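Local coordinates for putative uncharacterized protein (Xanthomonas campestris pv. campestris, PDB 3RQA) that is of uncharacterised function but forms a tetrameric, atypical PilZ domain assembled through a parallel helical bundle, its family being named for cyclic di-GMP receptors, at residues Leu29-Val35 and Thr124-Gln130; Ser115-His119 and Gln154-Trp158; Leu18-Ser24 and His105-Ile111; Leu23-Leu27 and Leu176-His180. All coordinates share one frame; numbering follows the deposited sequence.

Contact 1: residues Leu29-Val35 and Thr124-Gln130; sequences LPAGFHV and TGSVLLQ
Gly32 and Leu128 face each other as a hydrogen-bonded pair of two antiparallel strands, 24-34 and 124-129, whose pairing closes the six-stranded PilZ beta-barrel. Leu128 N reaches Gly32 O at 2.6 Å, and Gly32 N returns the bond to Leu128 O. His34 and Ser126 repeat the two-way exchange toward one end, while at the other Gln130 N gives a single bond to Pro30 O. Between these pairs, CA hydrogens of Ala31 and Phe33 approach the carbonyl oxygens of Leu128 and Ser126.

Side chains then divide between the two faces. On one, Ala31 CB presses against Leu129 CD1 at 3.4 Å, tighter than ordinary van der Waals contact, and the end of Phe33 comes back toward the neighbouring strand. With CG anti to the backbone N (chi1 172°), the ring of Phe33 runs obliquely along the Gly125-Ser126 backbone, CE2 lying 3.9 Å from Gly125 CA; Gly125 has no side chain to obstruct it. This face looks into the barrel, where Phe33 and Val127 meet Leu159, and Leu129 meets Trp106 and Ile111. On the other face, which is more exposed, Leu128 CD2 touches the edge of the His34 imidazole at CD2. Where the pairing ends, the Pro30 ring and the extended Gln130 side chain cross obliquely, Pro30 CG coming to 3.2 Å from Gln130 CB.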
loop_
_atom_site.group_PDB
_atom_site.type_symbol
_atom_site.label_atom_id
_atom_site.label_comp_id
_atom_site.label_asym_id
_atom_site.label_seq_id
_atom_site.Cartn_x
_atom_site.Cartn_y
_atom_site.Cartn_z
ATOM N N LEU C 29 -10.016 -24.549 1.268
ATOM C CA LEU C 29 -9.506 -23.185 1.239
ATOM C C LEU C 29 -9.389 -22.679 2.670
ATOM O O LEU C 29 -9.975 -23.257 3.586
ATOM C CB LEU C 29 -10.445 -22.269 0.441
ATOM C CG LEU C 29 -11.687 -21.689 1.130
ATOM C CD1 LEU C 29 -12.297 -20.618 0.245
ATOM C CD2 LEU C 29 -12.688 -22.773 1.421
ATOM N N PRO C 30 -8.613 -21.607 2.888
ATOM C CA PRO C 30 -8.517 -21.133 4.268
ATOM C C PRO C 30 -9.868 -20.672 4.802
ATOM O O PRO C 30 -10.479 -19.747 4.264
ATOM C CB PRO C 30 -7.457 -20.022 4.198
ATOM C CG PRO C 30 -7.297 -19.726 2.728
ATOM C CD PRO C 30 -7.550 -21.030 2.052
ATOM N N ALA C 31 -10.329 -21.344 5.858
ATOM C CA ALA C 31 -11.626 -21.049 6.462
ATOM C C ALA C 31 -11.603 -21.089 7.978
ATOM O O ALA C 31 -10.809 -21.814 8.581
ATOM C CB ALA C 31 -12.658 -22.034 5.957
ATOM N N GLY C 32 -12.499 -20.319 8.585
ATOM C CA GLY C 32 -12.583 -20.281 10.031
ATOM C C GLY C 32 -13.855 -19.609 10.511
ATOM O O GLY C 32 -14.555 -18.972 9.736
ATOM N N PHE C 33 -14.149 -19.767 11.796
ATOM C CA PHE C 33 -15.324 -19.162 12.413
ATOM C C PHE C 33 -14.894 -18.555 13.741
ATOM O O PHE C 33 -14.136 -19.165 14.492
ATOM C CB PHE C 33 -16.418 -20.219 12.628
ATOM C CG PHE C 33 -17.594 -19.728 13.434
ATOM C CD1 PHE C 33 -17.712 -20.053 14.785
ATOM C CD2 PHE C 33 -18.575 -18.936 12.848
ATOM C CE1 PHE C 33 -18.790 -19.594 15.537
ATOM C CE2 PHE C 33 -19.656 -18.471 13.591
ATOM C CZ PHE C 33 -19.765 -18.801 14.938
ATOM N N HIS C 34 -15.355 -17.340 14.008
ATOM C CA HIS C 34 -15.023 -16.630 15.242
ATOM C C HIS C 34 -16.273 -16.029 15.846
ATOM O O HIS C 34 -17.058 -15.407 15.140
ATOM C CB HIS C 34 -14.019 -15.513 14.960
ATOM C CG HIS C 34 -12.592 -15.959 14.975
ATOM N ND1 HIS C 34 -11.972 -16.430 16.115
ATOM C CD2 HIS C 34 -11.658 -15.989 13.998
ATOM C CE1 HIS C 34 -10.716 -16.729 15.837
ATOM N NE2 HIS C 34 -10.500 -16.471 14.558
ATOM N N VAL C 35 -16.445 -16.200 17.155
ATOM C CA VAL C 35 -17.618 -15.684 17.845
ATOM C C VAL C 35 -17.604 -14.181 17.985
ATOM O O VAL C 35 -18.642 -13.536 17.923
ATOM C CB VAL C 35 -17.762 -16.270 19.269
ATOM C CG1 VAL C 35 -19.017 -15.708 19.932
ATOM C CG2 VAL C 35 -17.824 -17.785 19.209
ATOM N N THR C 124 -23.573 -16.974 17.734
ATOM C CA THR C 124 -23.485 -16.003 16.662
ATOM C C THR C 124 -22.034 -15.633 16.475
ATOM O O THR C 124 -21.246 -15.702 17.424
ATOM C CB THR C 124 -24.308 -14.738 16.999
ATOM O OG1 THR C 124 -25.705 -15.057 16.931
ATOM C CG2 THR C 124 -24.007 -13.608 16.022
ATOM N N GLY C 125 -21.679 -15.248 15.253
ATOM C CA GLY C 125 -20.306 -14.865 14.977
ATOM C C GLY C 125 -20.033 -14.567 13.512
ATOM O O GLY C 125 -20.913 -14.153 12.769
ATOM N N SER C 126 -18.797 -14.778 13.096
ATOM C CA SER C 126 -18.430 -14.529 11.716
ATOM C C SER C 126 -17.606 -15.628 11.090
ATOM O O SER C 126 -16.649 -16.117 11.681
ATOM C CB SER C 126 -17.670 -13.215 11.604
ATOM O OG SER C 126 -18.547 -12.126 11.827
ATOM N N VAL C 127 -18.008 -16.032 9.894
ATOM C CA VAL C 127 -17.272 -17.033 9.137
ATOM C C VAL C 127 -16.160 -16.244 8.440
ATOM O O VAL C 127 -16.438 -15.217 7.821
ATOM C CB VAL C 127 -18.172 -17.685 8.051
ATOM C CG1 VAL C 127 -17.325 -18.365 7.005
ATOM C CG2 VAL C 127 -19.128 -18.680 8.691
ATOM N N LEU C 128 -14.913 -16.683 8.577
ATOM C CA LEU C 128 -13.792 -16.014 7.909
ATOM C C LEU C 128 -13.322 -16.925 6.786
ATOM O O LEU C 128 -13.146 -18.128 6.987
ATOM C CB LEU C 128 -12.643 -15.722 8.884
ATOM C CG LEU C 128 -12.784 -14.407 9.670
ATOM C CD1 LEU C 128 -14.032 -14.460 10.547
ATOM C CD2 LEU C 128 -11.551 -14.179 10.535
ATOM N N LEU C 129 -13.136 -16.344 5.602
ATOM C CA LEU C 129 -12.740 -17.098 4.422
ATOM C C LEU C 129 -11.771 -16.315 3.531
ATOM O O LEU C 129 -11.923 -15.103 3.363
ATOM C CB LEU C 129 -14.000 -17.399 3.609
ATOM C CG LEU C 129 -14.578 -18.781 3.308
ATOM C CD1 LEU C 129 -14.654 -19.649 4.550
ATOM C CD2 LEU C 129 -15.971 -18.565 2.705
ATOM N N GLN C 130 -10.785 -16.999 2.959
ATOM C CA GLN C 130 -9.863 -16.344 2.025
ATOM C C GLN C 130 -10.300 -16.890 0.673
ATOM O O GLN C 130 -9.882 -17.972 0.266
ATOM C CB GLN C 130 -8.400 -16.715 2.271
ATOM C CG GLN C 130 -7.447 -15.911 1.391
ATOM C CD GLN C 130 -5.998 -16.356 1.511
ATOM O OE1 GLN C 130 -5.517 -16.636 2.599
ATOM N NE2 GLN C 130 -5.294 -16.403 0.384
#

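Contact 2: residues Ser115-His119 and Gln154-Trp158; sequences SPHAH and QHWLW
His155 lays its side chain along the loop that leaves Ser115, meeting backbone atoms for most of its length. Its CB starts 3.4 Å from Ser115 O. Because CG stands anti to the carbonyl carbon (chi1 -57°), the imidazole continues beside the chain, and CG comes within 3.9 Å of Ala118 N. From there the ring's two branches part company. ND1 and CE1 lie near Pro116 O, ND1 at 3.7 Å, whereas CD2 packs on the methyl of Ala118, its CB 3.5 Å away; the loop approaches the ring obliquely.

Next to this side chain, the backbones join strand 155-161 to the end of strand 110-115, antiparallel neighbours in the PilZ barrel. Ser115 N donates to His155 O at 2.9 Å, in a bond close to straight at 162°. A water takes the companion position: it accepts from His155 N and donates to Ser115 O, bridging the backbones where the loop begins to peel away, and it also lies in the plane of the His155 ring at its edge.

Two residues along, Leu157 points toward the loop and sends its two methyls to different parts of it. CD1 approaches His119 N, while CD2 pushes to 3.3 Å from Ser115 CB, a close carbon pair, and lies more loosely, 4.4 Å from His119 CD2, at the edge of that imidazole. Ser148 of strand 139-150 packs against both Leu157 and Ala118.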
loop_
_atom_site.group_PDB
_atom_site.type_symbol
_atom_site.label_atom_id
_atom_site.label_comp_id
_atom_site.label_asym_id
_atom_site.label_seq_id
_atom_site.Cartn_x
_atom_site.Cartn_y
_atom_site.Cartn_z
ATOM N N SER C 115 -13.972 -26.815 12.928
ATOM C CA SER C 115 -13.555 -25.783 13.874
ATOM C C SER C 115 -12.834 -26.380 15.086
ATOM O O SER C 115 -13.255 -27.401 15.636
ATOM C CB SER C 115 -14.775 -24.996 14.351
ATOM O OG SER C 115 -14.402 -23.792 14.996
ATOM N N PRO C 116 -11.744 -25.731 15.523
ATOM C CA PRO C 116 -10.938 -26.169 16.669
ATOM C C PRO C 116 -11.781 -26.505 17.894
ATOM O O PRO C 116 -11.494 -27.458 18.611
ATOM C CB PRO C 116 -10.017 -24.979 16.915
ATOM C CG PRO C 116 -9.828 -24.424 15.550
ATOM C CD PRO C 116 -11.217 -24.477 14.963
ATOM N N HIS C 117 -12.823 -25.713 18.116
ATOM C CA HIS C 117 -13.722 -25.896 19.249
ATOM C C HIS C 117 -15.176 -25.929 18.785
ATOM O O HIS C 117 -15.551 -25.228 17.849
ATOM C CB HIS C 117 -13.526 -24.751 20.249
ATOM C CG HIS C 117 -12.110 -24.592 20.712
ATOM N ND1 HIS C 117 -11.452 -25.560 21.441
ATOM C CD2 HIS C 117 -11.214 -23.595 20.519
ATOM C CE1 HIS C 117 -10.212 -25.168 21.675
ATOM N NE2 HIS C 117 -10.042 -23.979 21.126
ATOM N N ALA C 118 -15.992 -26.755 19.433
ATOM C CA ALA C 118 -17.401 -26.840 19.079
ATOM C C ALA C 118 -18.094 -25.583 19.583
ATOM O O ALA C 118 -17.562 -24.866 20.432
ATOM C CB ALA C 118 -18.038 -28.077 19.712
ATOM N N HIS C 119 -19.280 -25.314 19.053
ATOM C CA HIS C 119 -20.058 -24.154 19.465
ATOM C C HIS C 119 -21.514 -24.549 19.355
ATOM O O HIS C 119 -21.967 -24.948 18.288
ATOM C CB HIS C 119 -19.771 -22.964 18.556
ATOM C CG HIS C 119 -18.520 -22.229 18.908
ATOM N ND1 HIS C 119 -18.431 -21.397 20.004
ATOM C CD2 HIS C 119 -17.299 -22.212 18.321
ATOM C CE1 HIS C 119 -17.211 -20.898 20.077
ATOM N NE2 HIS C 119 -16.504 -21.376 19.068
ATOM N N GLN C 154 -12.785 -34.337 14.430
ATOM C CA GLN C 154 -12.982 -32.908 14.183
ATOM C C GLN C 154 -14.385 -32.457 14.579
ATOM O O GLN C 154 -15.350 -33.216 14.446
ATOM C CB GLN C 154 -12.784 -32.566 12.706
ATOM C CG GLN C 154 -11.449 -32.940 12.106
ATOM C CD GLN C 154 -11.195 -32.198 10.802
ATOM O OE1 GLN C 154 -10.848 -31.015 10.806
ATOM N NE2 GLN C 154 -11.386 -32.883 9.681
ATOM N N HIS C 155 -14.491 -31.223 15.063
ATOM C CA HIS C 155 -15.784 -30.652 15.443
ATOM C C HIS C 155 -16.318 -29.949 14.196
ATOM O O HIS C 155 -15.650 -29.076 13.636
ATOM C CB HIS C 155 -15.633 -29.615 16.566
ATOM C CG HIS C 155 -14.985 -30.138 17.810
ATOM N ND1 HIS C 155 -13.628 -30.362 17.909
ATOM C CD2 HIS C 155 -15.505 -30.448 19.021
ATOM C CE1 HIS C 155 -13.339 -30.783 19.128
ATOM N NE2 HIS C 155 -14.461 -30.845 19.823
ATOM N N TRP C 156 -17.508 -30.326 13.748
ATOM C CA TRP C 156 -18.073 -29.693 12.561
ATOM C C TRP C 156 -19.189 -28.730 12.901
ATOM O O TRP C 156 -20.007 -28.982 13.785
ATOM C CB TRP C 156 -18.580 -30.737 11.558
ATOM C CG TRP C 156 -17.468 -31.534 10.940
ATOM C CD1 TRP C 156 -16.971 -32.730 11.373
ATOM C CD2 TRP C 156 -16.694 -31.170 9.794
ATOM N NE1 TRP C 156 -15.934 -33.139 10.565
ATOM C CE2 TRP C 156 -15.743 -32.198 9.587
ATOM C CE3 TRP C 156 -16.712 -30.076 8.919
ATOM C CZ2 TRP C 156 -14.815 -32.164 8.537
ATOM C CZ3 TRP C 156 -15.793 -30.040 7.877
ATOM C CH2 TRP C 156 -14.855 -31.082 7.695
ATOM N N LEU C 157 -19.197 -27.618 12.178
ATOM C CA LEU C 157 -20.175 -26.565 12.354
ATOM C C LEU C 157 -20.916 -26.309 11.058
ATOM O O LEU C 157 -20.331 -26.355 9.978
ATOM C CB LEU C 157 -19.476 -25.267 12.782
ATOM C CG LEU C 157 -19.259 -24.938 14.262
ATOM C CD1 LEU C 157 -19.246 -26.190 15.126
ATOM C CD2 LEU C 157 -17.967 -24.158 14.388
ATOM N N TRP C 158 -22.210 -26.057 11.178
ATOM C CA TRP C 158 -23.052 -25.719 10.045
ATOM C C TRP C 158 -23.447 -24.289 10.366
ATOM O O TRP C 158 -24.138 -24.033 11.351
ATOM C CB TRP C 158 -24.294 -26.615 9.984
ATOM C CG TRP C 158 -24.021 -27.974 9.425
ATOM C CD1 TRP C 158 -24.390 -28.446 8.193
ATOM C CD2 TRP C 158 -23.313 -29.041 10.065
ATOM N NE1 TRP C 158 -23.956 -29.737 8.032
ATOM C CE2 TRP C 158 -23.291 -30.130 9.163
ATOM C CE3 TRP C 158 -22.693 -29.183 11.317
ATOM C CZ2 TRP C 158 -22.674 -31.348 9.470
ATOM C CZ3 TRP C 158 -22.078 -30.398 11.624
ATOM C CH2 TRP C 158 -22.074 -31.463 10.702
HETATM O O HOH W 1 -12.117 -29.714 14.816
#

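Contact 3: residues Leu18-Ser24 and His105-Ile111; sequences LFADTLS and HWSVRGI
Phe19 is clasped on both faces: His105 ND1 sits 3.4 Å above the centre of its ring, and Leu18 CB covers the opposite face. The two aromatic planes meet obliquely at 48°, and Ser107 CB closes on the edge of the Phe19 ring. Ser24 CB makes an off-centre CH-pi contact with the same side of the imidazole, beside Phe19. Next to this packing, Ser107 OG donates to Leu18 O at 2.8 Å, near the end of helix 12-19, and accepts from Arg109 N in an ST turn, linking helix end and hairpin.

The side nearer solvent, where Asp21 is exposed, is polar. There Arg109 reaches out as an extended chain and grips Ala20 O end-on with NH1 (2.8 Å) and NH2 (2.9 Å), the oxygen lying in the guanidinium plane. Thr22 CG2 lies over the centre of one guanidinium face. A water joins Thr22 OG1, Leu23 O and Val108 N.

The contact fastens the type II turn of residues 19-22, between helix 12-19 and strand 24-34, onto the 101-107/110-115 hairpin. Trp106 leaves the strand away from residues 18-24, its side chain touching Leu172 and Leu176 of helix 165-185, and Leu18 packs on Trp158 of strand 155-161.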
loop_
_atom_site.group_PDB
_atom_site.type_symbol
_atom_site.label_atom_id
_atom_site.label_comp_id
_atom_site.label_asym_id
_atom_site.label_seq_id
_atom_site.Cartn_x
_atom_site.Cartn_y
_atom_site.Cartn_z
ATOM N N LEU C 18 -29.121 -25.604 4.505
ATOM C CA LEU C 18 -28.053 -24.907 3.806
ATOM C C LEU C 18 -27.801 -25.301 2.355
ATOM O O LEU C 18 -27.561 -24.435 1.514
ATOM C CB LEU C 18 -26.738 -25.053 4.585
ATOM C CG LEU C 18 -26.672 -24.453 5.997
ATOM C CD1 LEU C 18 -25.280 -24.685 6.577
ATOM C CD2 LEU C 18 -27.005 -22.966 5.958
ATOM N N PHE C 19 -27.876 -26.592 2.053
ATOM C CA PHE C 19 -27.552 -27.052 0.712
ATOM C C PHE C 19 -28.622 -27.593 -0.230
ATOM O O PHE C 19 -28.368 -27.704 -1.431
ATOM C CB PHE C 19 -26.431 -28.076 0.821
ATOM C CG PHE C 19 -25.334 -27.661 1.754
ATOM C CD1 PHE C 19 -24.553 -26.543 1.474
ATOM C CD2 PHE C 19 -25.091 -28.378 2.924
ATOM C CE1 PHE C 19 -23.542 -26.144 2.343
ATOM C CE2 PHE C 19 -24.083 -27.989 3.802
ATOM C CZ PHE C 19 -23.304 -26.865 3.506
ATOM N N ALA C 20 -29.802 -27.930 0.278
ATOM C CA ALA C 20 -30.828 -28.470 -0.603
ATOM C C ALA C 20 -31.302 -27.477 -1.671
ATOM O O ALA C 20 -31.569 -26.305 -1.381
ATOM C CB ALA C 20 -32.021 -28.962 0.218
ATOM N N ASP C 21 -31.394 -27.959 -2.907
ATOM C CA ASP C 21 -31.872 -27.155 -4.037
ATOM C C ASP C 21 -31.099 -25.864 -4.304
ATOM O O ASP C 21 -31.672 -24.859 -4.725
ATOM C CB ASP C 21 -33.365 -26.817 -3.861
ATOM C CG ASP C 21 -34.240 -28.059 -3.730
ATOM O OD1 ASP C 21 -33.896 -29.089 -4.337
ATOM O OD2 ASP C 21 -35.276 -28.000 -3.037
ATOM N N THR C 22 -29.799 -25.891 -4.055
ATOM C CA THR C 22 -28.970 -24.730 -4.315
ATOM C C THR C 22 -27.554 -25.187 -4.574
ATOM O O THR C 22 -27.118 -26.210 -4.048
ATOM C CB THR C 22 -28.971 -23.736 -3.141
ATOM O OG1 THR C 22 -28.304 -22.540 -3.552
ATOM C CG2 THR C 22 -28.255 -24.316 -1.922
ATOM N N LEU C 23 -26.843 -24.428 -5.398
ATOM C CA LEU C 23 -25.471 -24.753 -5.746
ATOM C C LEU C 23 -24.647 -24.817 -4.466
ATOM O O LEU C 23 -24.535 -23.829 -3.741
ATOM C CB LEU C 23 -24.898 -23.683 -6.671
ATOM C CG LEU C 23 -23.775 -24.108 -7.618
ATOM C CD1 LEU C 23 -23.127 -22.867 -8.220
ATOM C CD2 LEU C 23 -22.739 -24.936 -6.873
ATOM N N SER C 24 -24.091 -25.990 -4.185
ATOM C CA SER C 24 -23.270 -26.183 -2.993
ATOM C C SER C 24 -21.971 -26.775 -3.455
ATOM O O SER C 24 -21.971 -27.806 -4.112
ATOM C CB SER C 24 -23.943 -27.148 -2.014
ATOM O OG SER C 24 -25.153 -26.602 -1.521
ATOM N N HIS C 105 -18.040 -27.062 2.775
ATOM C CA HIS C 105 -19.158 -27.202 1.862
ATOM C C HIS C 105 -19.807 -25.829 1.914
ATOM O O HIS C 105 -20.415 -25.441 2.916
ATOM C CB HIS C 105 -20.133 -28.286 2.321
ATOM C CG HIS C 105 -20.875 -28.938 1.194
ATOM N ND1 HIS C 105 -22.123 -29.500 1.348
ATOM C CD2 HIS C 105 -20.541 -29.116 -0.106
ATOM C CE1 HIS C 105 -22.529 -29.993 0.191
ATOM N NE2 HIS C 105 -21.586 -29.772 -0.707
ATOM N N TRP C 106 -19.677 -25.107 0.810
ATOM C CA TRP C 106 -20.147 -23.734 0.697
ATOM C C TRP C 106 -21.286 -23.480 -0.296
ATOM O O TRP C 106 -21.212 -23.880 -1.459
ATOM C CB TRP C 106 -18.923 -22.883 0.323
ATOM C CG TRP C 106 -19.048 -21.408 0.408
ATOM C CD1 TRP C 106 -20.030 -20.687 1.027
ATOM C CD2 TRP C 106 -18.093 -20.456 -0.077
ATOM N NE1 TRP C 106 -19.743 -19.344 0.964
ATOM C CE2 TRP C 106 -18.559 -19.174 0.291
ATOM C CE3 TRP C 106 -16.888 -20.562 -0.786
ATOM C CZ2 TRP C 106 -17.855 -17.998 -0.028
ATOM C CZ3 TRP C 106 -16.190 -19.393 -1.105
ATOM C CH2 TRP C 106 -16.678 -18.130 -0.726
ATOM N N SER C 107 -22.332 -22.806 0.176
ATOM C CA SER C 107 -23.471 -22.429 -0.662
ATOM C C SER C 107 -23.761 -20.960 -0.340
ATOM O O SER C 107 -23.152 -20.382 0.553
ATOM C CB SER C 107 -24.717 -23.278 -0.353
ATOM O OG SER C 107 -25.465 -22.742 0.732
ATOM N N VAL C 108 -24.692 -20.366 -1.073
ATOM C CA VAL C 108 -25.063 -18.979 -0.873
ATOM C C VAL C 108 -25.698 -18.777 0.501
ATOM O O VAL C 108 -25.651 -17.684 1.053
ATOM C CB VAL C 108 -26.068 -18.524 -1.965
ATOM C CG1 VAL C 108 -27.372 -19.275 -1.813
ATOM C CG2 VAL C 108 -26.312 -17.030 -1.878
ATOM N N ARG C 109 -26.280 -19.840 1.045
ATOM C CA ARG C 109 -26.956 -19.789 2.342
ATOM C C ARG C 109 -26.060 -19.895 3.568
ATOM O O ARG C 109 -26.327 -19.268 4.596
ATOM C CB ARG C 109 -27.994 -20.903 2.443
ATOM C CG ARG C 109 -29.098 -20.839 1.412
ATOM C CD ARG C 109 -30.042 -22.014 1.591
ATOM N NE ARG C 109 -30.900 -22.209 0.430
ATOM C CZ ARG C 109 -31.258 -23.401 -0.026
ATOM N NH1 ARG C 109 -30.826 -24.497 0.589
ATOM N NH2 ARG C 109 -32.031 -23.499 -1.104
ATOM N N GLY C 110 -25.018 -20.713 3.461
ATOM C CA GLY C 110 -24.110 -20.919 4.579
ATOM C C GLY C 110 -22.945 -21.827 4.232
ATOM O O GLY C 110 -22.647 -22.060 3.051
ATOM N N ILE C 111 -22.293 -22.356 5.264
ATOM C CA ILE C 111 -21.134 -23.212 5.074
ATOM C C ILE C 111 -20.950 -24.253 6.182
ATOM O O ILE C 111 -21.333 -24.048 7.333
ATOM C CB ILE C 111 -19.844 -22.332 4.958
ATOM C CG1 ILE C 111 -18.627 -23.186 4.604
ATOM C CG2 ILE C 111 -19.601 -21.584 6.260
ATOM C CD1 ILE C 111 -17.399 -22.349 4.241
HETATM O O HOH W 2 -25.754 -21.708 -3.354
#

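Contact 4: residues Leu23-Leu27 and Leu176-His180; sequences LSCEL and LFRLH
Strand 24-27 and helix 176-180 pass each other with axes 9.0 Å apart at closest and inclined at 54°, the C-terminal helix of the PilZ domain lying against the first strand of its barrel. Their CA atoms come nearest at Cys25 and His180, 6.7 Å apart, and the layer between them is built from side chains. Leu23, just before the strand, and Cys25 and Leu27 within it, alternate along the chain and all point toward the helix.

Leu23 forks around the helix surface. Its CG lies anti to the backbone N (chi1 -153°), sending CD1 to 3.6 Å from Phe177 CA while CD2 reaches His180 CD2, 3.7 Å away. Cys25 SG fits between Leu176 and the next helical turn, 4.0 Å from both Leu176 O and His180 CB, and lies at the edge of the His180 imidazole. Gln183, one turn further along the helix, packs on Cys25 and Leu27. At the far end, Leu27 and Leu179 cross at about a right angle, and their CD1 methyls meet at 3.9 Å.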
loop_
_atom_site.group_PDB
_atom_site.type_symbol
_atom_site.label_atom_id
_atom_site.label_comp_id
_atom_site.label_asym_id
_atom_site.label_seq_id
_atom_site.Cartn_x
_atom_site.Cartn_y
_atom_site.Cartn_z
ATOM N N LEU C 23 -26.843 -24.428 -5.398
ATOM C CA LEU C 23 -25.471 -24.753 -5.746
ATOM C C LEU C 23 -24.647 -24.817 -4.466
ATOM O O LEU C 23 -24.535 -23.829 -3.741
ATOM C CB LEU C 23 -24.898 -23.683 -6.671
ATOM C CG LEU C 23 -23.775 -24.108 -7.618
ATOM C CD1 LEU C 23 -23.127 -22.867 -8.220
ATOM C CD2 LEU C 23 -22.739 -24.936 -6.873
ATOM N N SER C 24 -24.091 -25.990 -4.185
ATOM C CA SER C 24 -23.270 -26.183 -2.993
ATOM C C SER C 24 -21.971 -26.775 -3.455
ATOM O O SER C 24 -21.971 -27.806 -4.112
ATOM C CB SER C 24 -23.943 -27.148 -2.014
ATOM O OG SER C 24 -25.153 -26.602 -1.521
ATOM N N CYS C 25 -20.869 -26.125 -3.108
ATOM C CA CYS C 25 -19.552 -26.594 -3.516
ATOM C C CYS C 25 -18.722 -27.122 -2.350
ATOM O O CYS C 25 -18.704 -26.538 -1.258
ATOM C CB CYS C 25 -18.784 -25.461 -4.211
ATOM S SG CYS C 25 -19.630 -24.742 -5.638
ATOM N N GLU C 26 -18.043 -28.241 -2.602
ATOM C CA GLU C 26 -17.174 -28.883 -1.623
ATOM C C GLU C 26 -15.753 -28.559 -2.053
ATOM O O GLU C 26 -15.289 -29.069 -3.064
ATOM C CB GLU C 26 -17.388 -30.397 -1.653
ATOM C CG GLU C 26 -16.463 -31.215 -0.751
ATOM C CD GLU C 26 -16.891 -31.207 0.708
ATOM O OE1 GLU C 26 -16.332 -32.010 1.486
ATOM O OE2 GLU C 26 -17.783 -30.404 1.077
ATOM N N LEU C 27 -15.065 -27.704 -1.308
ATOM C CA LEU C 27 -13.701 -27.351 -1.667
ATOM C C LEU C 27 -12.802 -27.093 -0.454
ATOM O O LEU C 27 -13.272 -26.997 0.685
ATOM C CB LEU C 27 -13.698 -26.114 -2.565
ATOM C CG LEU C 27 -14.157 -24.795 -1.935
ATOM C CD1 LEU C 27 -13.657 -23.607 -2.763
ATOM C CD2 LEU C 27 -15.672 -24.790 -1.831
ATOM N N LEU C 176 -19.723 -18.407 -6.482
ATOM C CA LEU C 176 -19.874 -19.849 -6.348
ATOM C C LEU C 176 -20.036 -20.501 -7.723
ATOM O O LEU C 176 -19.404 -21.523 -8.012
ATOM C CB LEU C 176 -21.078 -20.186 -5.469
ATOM C CG LEU C 176 -20.877 -19.970 -3.967
ATOM C CD1 LEU C 176 -22.193 -20.243 -3.227
ATOM C CD2 LEU C 176 -19.777 -20.903 -3.473
ATOM N N PHE C 177 -20.871 -19.902 -8.567
ATOM C CA PHE C 177 -21.090 -20.448 -9.898
ATOM C C PHE C 177 -19.757 -20.555 -10.631
ATOM O O PHE C 177 -19.439 -21.612 -11.175
ATOM C CB PHE C 177 -22.072 -19.580 -10.685
ATOM C CG PHE C 177 -22.566 -20.223 -11.945
ATOM C CD1 PHE C 177 -21.847 -20.109 -13.127
ATOM C CD2 PHE C 177 -23.736 -20.973 -11.940
ATOM C CE1 PHE C 177 -22.288 -20.734 -14.296
ATOM C CE2 PHE C 177 -24.187 -21.603 -13.098
ATOM C CZ PHE C 177 -23.463 -21.483 -14.279
ATOM N N ARG C 178 -18.964 -19.482 -10.632
ATOM C CA ARG C 178 -17.655 -19.529 -11.296
ATOM C C ARG C 178 -16.766 -20.646 -10.736
ATOM O O ARG C 178 -16.221 -21.448 -11.491
ATOM C CB ARG C 178 -16.888 -18.214 -11.146
ATOM C CG ARG C 178 -17.478 -17.027 -11.859
ATOM C CD ARG C 178 -16.422 -15.950 -12.036
ATOM N NE ARG C 178 -16.984 -14.628 -11.807
ATOM C CZ ARG C 178 -17.211 -14.112 -10.602
ATOM N NH1 ARG C 178 -17.739 -12.898 -10.482
ATOM N NH2 ARG C 178 -16.887 -14.802 -9.516
ATOM N N LEU C 179 -16.607 -20.681 -9.416
ATOM C CA LEU C 179 -15.772 -21.699 -8.789
ATOM C C LEU C 179 -16.170 -23.089 -9.245
ATOM O O LEU C 179 -15.319 -23.949 -9.474
ATOM C CB LEU C 179 -15.884 -21.638 -7.259
ATOM C CG LEU C 179 -15.178 -20.518 -6.499
ATOM C CD1 LEU C 179 -15.261 -20.800 -5.005
ATOM C CD2 LEU C 179 -13.728 -20.433 -6.934
ATOM N N HIS C 180 -17.475 -23.300 -9.374
ATOM C CA HIS C 180 -18.003 -24.591 -9.772
ATOM C C HIS C 180 -17.636 -25.004 -11.197
ATOM O O HIS C 180 -17.172 -26.126 -11.419
ATOM C CB HIS C 180 -19.524 -24.610 -9.596
ATOM C CG HIS C 180 -20.147 -25.931 -9.923
ATOM N ND1 HIS C 180 -20.302 -26.380 -11.216
ATOM C CD2 HIS C 180 -20.594 -26.928 -9.123
ATOM C CE1 HIS C 180 -20.813 -27.598 -11.200
ATOM N NE2 HIS C 180 -20.999 -27.955 -9.941
#

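In the fold
All four contacts serve the same barrel. Contact 1 is regular strand pairing that closes the sheet; contact 2, at the barrel's margin, has one direct backbone bond and a water where a loop departs. They meet where Phe33 packs on Leu157 and His119. Contact 3 combines aromatic packing with side-chain bonds to backbone carbonyls, and contact 4 relies on apolar packing; these two share Leu23 and Ser24, joined by a probable backbone bond between Trp106 and Cys25 and by Leu176 CD1 against the Ser107-Val108 backbone. Contacts 1 and 4 use different ends of strand 24-34. Each is partly buried: the inward residues of contacts 1 and 3 meet through Leu129 and Trp106, while His34, His117 and Asp21 are exposed.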